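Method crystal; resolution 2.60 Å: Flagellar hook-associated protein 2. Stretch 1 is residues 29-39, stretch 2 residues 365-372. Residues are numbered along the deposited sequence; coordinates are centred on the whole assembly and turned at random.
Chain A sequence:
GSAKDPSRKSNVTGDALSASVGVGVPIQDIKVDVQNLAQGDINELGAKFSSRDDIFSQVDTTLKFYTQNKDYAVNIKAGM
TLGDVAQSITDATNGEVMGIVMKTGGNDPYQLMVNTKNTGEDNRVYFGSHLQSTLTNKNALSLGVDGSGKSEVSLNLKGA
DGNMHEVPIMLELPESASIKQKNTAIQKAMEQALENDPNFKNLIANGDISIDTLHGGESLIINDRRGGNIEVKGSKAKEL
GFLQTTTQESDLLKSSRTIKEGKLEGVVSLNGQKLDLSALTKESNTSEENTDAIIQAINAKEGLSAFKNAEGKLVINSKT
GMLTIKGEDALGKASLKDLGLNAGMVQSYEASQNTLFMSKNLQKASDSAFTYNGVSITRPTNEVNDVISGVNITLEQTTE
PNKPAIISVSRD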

# COMPACT_ATOMS: atom_id res chain seq x y z
N ASP A 29 -1.07 39.22 -24.11
CA ASP A 29 -2.39 38.66 -24.43
C ASP A 29 -2.37 37.11 -24.47
O ASP A 29 -2.12 36.51 -25.53
CB ASP A 29 -2.85 39.25 -25.77
CG ASP A 29 -4.35 39.52 -25.82
OD1 ASP A 29 -4.77 40.36 -26.64
OD2 ASP A 29 -5.10 38.90 -25.04
N ILE A 30 -2.64 36.47 -23.33
CA ILE A 30 -2.40 35.01 -23.14
C ILE A 30 -3.66 34.28 -22.74
O ILE A 30 -4.29 34.67 -21.77
CB ILE A 30 -1.34 34.74 -22.05
CG1 ILE A 30 -0.05 35.54 -22.31
CG2 ILE A 30 -1.04 33.26 -21.98
CD1 ILE A 30 0.98 35.44 -21.19
N LYS A 31 -3.97 33.18 -23.43
CA LYS A 31 -5.27 32.50 -23.33
C LYS A 31 -5.17 31.14 -22.64
O LYS A 31 -4.46 30.26 -23.11
CB LYS A 31 -5.86 32.34 -24.74
N VAL A 32 -5.91 30.93 -21.55
CA VAL A 32 -5.71 29.72 -20.74
C VAL A 32 -7.00 28.97 -20.37
O VAL A 32 -7.75 29.37 -19.48
CB VAL A 32 -4.86 30.00 -19.47
CG1 VAL A 32 -4.46 28.69 -18.80
CG2 VAL A 32 -3.58 30.77 -19.83
N ASP A 33 -7.23 27.88 -21.09
CA ASP A 33 -8.28 26.92 -20.81
C ASP A 33 -7.74 26.06 -19.68
O ASP A 33 -6.68 25.47 -19.83
CB ASP A 33 -8.57 26.07 -22.05
N VAL A 34 -8.45 26.01 -18.55
CA VAL A 34 -8.03 25.22 -17.40
C VAL A 34 -8.95 24.02 -17.24
O VAL A 34 -10.07 24.17 -16.75
CB VAL A 34 -8.07 26.02 -16.11
CG1 VAL A 34 -7.65 25.16 -14.94
CG2 VAL A 34 -7.19 27.24 -16.21
N GLN A 35 -8.49 22.85 -17.64
CA GLN A 35 -9.34 21.65 -17.63
C GLN A 35 -9.37 20.98 -16.25
O GLN A 35 -10.43 20.60 -15.78
CB GLN A 35 -8.90 20.66 -18.72
CG GLN A 35 -9.73 20.72 -20.02
CD GLN A 35 -9.40 21.92 -20.91
OE1 GLN A 35 -8.59 22.77 -20.54
NE2 GLN A 35 -10.05 21.99 -22.08
N ASN A 36 -8.21 20.83 -15.61
CA ASN A 36 -8.14 20.25 -14.27
C ASN A 36 -7.20 21.02 -13.36
O ASN A 36 -6.33 21.72 -13.83
CB ASN A 36 -7.73 18.77 -14.33
CG ASN A 36 -8.78 17.91 -15.03
OD1 ASN A 36 -8.91 17.95 -16.27
ND2 ASN A 36 -9.53 17.11 -14.26
N LEU A 37 -7.41 20.92 -12.05
CA LEU A 37 -6.52 21.47 -11.06
C LEU A 37 -5.76 20.34 -10.39
O LEU A 37 -6.29 19.24 -10.22
CB LEU A 37 -7.32 22.18 -9.98
CG LEU A 37 -7.98 23.52 -10.29
CD1 LEU A 37 -8.77 24.00 -9.06
CD2 LEU A 37 -6.88 24.52 -10.68
N ALA A 38 -4.54 20.63 -9.99
CA ALA A 38 -3.73 19.68 -9.24
C ALA A 38 -4.34 19.49 -7.84
O ALA A 38 -4.85 20.44 -7.26
CB ALA A 38 -2.26 20.19 -9.14
N GLN A 39 -4.28 18.25 -7.35
CA GLN A 39 -4.96 17.80 -6.12
C GLN A 39 -4.03 16.90 -5.31
O GLN A 39 -3.25 16.16 -5.86
CB GLN A 39 -6.20 16.97 -6.49
CG GLN A 39 -7.53 17.75 -6.67
CD GLN A 39 -8.57 16.94 -7.45
OE1 GLN A 39 -8.76 15.74 -7.21
NE2 GLN A 39 -9.22 17.58 -8.42
N ALA A 365 -5.29 12.17 -5.76
CA ALA A 365 -4.14 12.96 -6.20
C ALA A 365 -4.13 12.95 -7.70
O ALA A 365 -4.38 11.91 -8.30
CB ALA A 365 -2.86 12.37 -5.68
N SER A 366 -3.85 14.10 -8.30
CA SER A 366 -3.88 14.25 -9.76
C SER A 366 -3.10 15.48 -10.20
O SER A 366 -2.98 16.43 -9.45
CB SER A 366 -5.33 14.31 -10.26
OG SER A 366 -5.82 15.64 -10.34
N ASP A 367 -2.56 15.42 -11.41
CA ASP A 367 -1.80 16.52 -12.00
C ASP A 367 -2.82 17.56 -12.46
O ASP A 367 -3.96 17.24 -12.68
CB ASP A 367 -0.95 16.05 -13.22
CG ASP A 367 0.22 15.08 -12.84
OD1 ASP A 367 0.81 15.18 -11.76
OD2 ASP A 367 0.58 14.21 -13.68
N SER A 368 -2.41 18.81 -12.58
CA SER A 368 -3.20 19.85 -13.24
C SER A 368 -3.17 19.67 -14.74
O SER A 368 -2.20 19.16 -15.30
CB SER A 368 -2.64 21.24 -12.93
OG SER A 368 -1.42 21.46 -13.64
N ALA A 369 -4.22 20.13 -15.40
CA ALA A 369 -4.30 20.02 -16.86
C ALA A 369 -4.92 21.29 -17.41
O ALA A 369 -5.97 21.74 -16.90
CB ALA A 369 -5.12 18.80 -17.28
N PHE A 370 -4.27 21.84 -18.44
CA PHE A 370 -4.63 23.15 -18.99
C PHE A 370 -3.99 23.32 -20.36
O PHE A 370 -3.24 22.45 -20.81
CB PHE A 370 -4.19 24.28 -18.03
CG PHE A 370 -2.71 24.30 -17.76
CD1 PHE A 370 -2.17 23.55 -16.72
CD2 PHE A 370 -1.85 25.04 -18.57
CE1 PHE A 370 -0.80 23.54 -16.49
CE2 PHE A 370 -0.48 25.04 -18.34
CZ PHE A 370 0.06 24.29 -17.31
N THR A 371 -4.26 24.45 -21.02
CA THR A 371 -3.78 24.70 -22.37
C THR A 371 -3.60 26.20 -22.68
O THR A 371 -4.52 26.98 -22.46
CB THR A 371 -4.78 24.16 -23.41
OG1 THR A 371 -6.08 24.71 -23.14
CG2 THR A 371 -4.86 22.64 -23.37
N TYR A 372 -2.43 26.57 -23.19
CA TYR A 372 -2.24 27.86 -23.87
C TYR A 372 -2.93 27.84 -25.24
O TYR A 372 -2.28 27.65 -26.29
CB TYR A 372 -0.76 28.16 -24.09
CG TYR A 372 -0.04 28.90 -22.99
CD1 TYR A 372 0.79 30.00 -23.31
CD2 TYR A 372 -0.11 28.50 -21.65
CE1 TYR A 372 1.52 30.69 -22.33
CE2 TYR A 372 0.61 29.20 -20.65
CZ TYR A 372 1.43 30.29 -21.01
OH TYR A 372 2.16 31.01 -20.07

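Strands 30-36 and 368-371 run antiparallel, their N-to-C directions 154° apart and their axes approaching to 4.5 Å, although at least 326 residues separate any touching pair in sequence. Three backbone pairings carry the register. At the first, Asp33 N donates to Thr371 O (3.2 Å) and Thr371 N to Asp33 O (2.9 Å), each with an N-H...O angle of 142°, so both bonds are somewhat bent. At the second, Asn36 N to Ala369 O (2.7 Å, 175°) and Ala369 N to Asn36 O (3.1 Å, 171°) are nearly linear.

Regular antiparallel pairing would advance both strands equally, yet three steps from Asp33 to Asn36 face two from Thr371 to Ala369. The extra residue is accommodated at Gln35, whose phi/psi of -84/-45° departs from extended values; Gln35 N also reaches Ala369 O at 2.9 Å, but the 125° angle makes this bond weak. Beyond the strands, Gln39 N to Ser366 O (3.1 Å, 160°) and Ser366 N to Gln39 O (3.2 Å, 159°) close a further antiparallel bridge. CA-H...O contacts supplement these bonds, as from Val32 CA to Thr371 O (3.4 Å, 158° at the hydrogen).

Among the side chains, the clearest contact is Ile30 over one face of the Tyr372 ring: Ile30 CG2 lies 4.0 Å from the ring centroid, 27° off the normal, and 3.6 Å from Tyr372 CE1. This is CH-pi geometry. Val32 CG1 meets Phe370 CB more loosely, at 4.5 Å, and lies oblique to its ring. Asp33, Asn36, Ala369 and Thr371 share one sheet face, where Asn36 CB and Ala369 CB pack at 3.9 Å. Thr371 OG1 adds a weak hydrogen bond to Asp33 O (3.4 Å); Asp33 is modelled only to CB, so its carboxylate cannot be assessed.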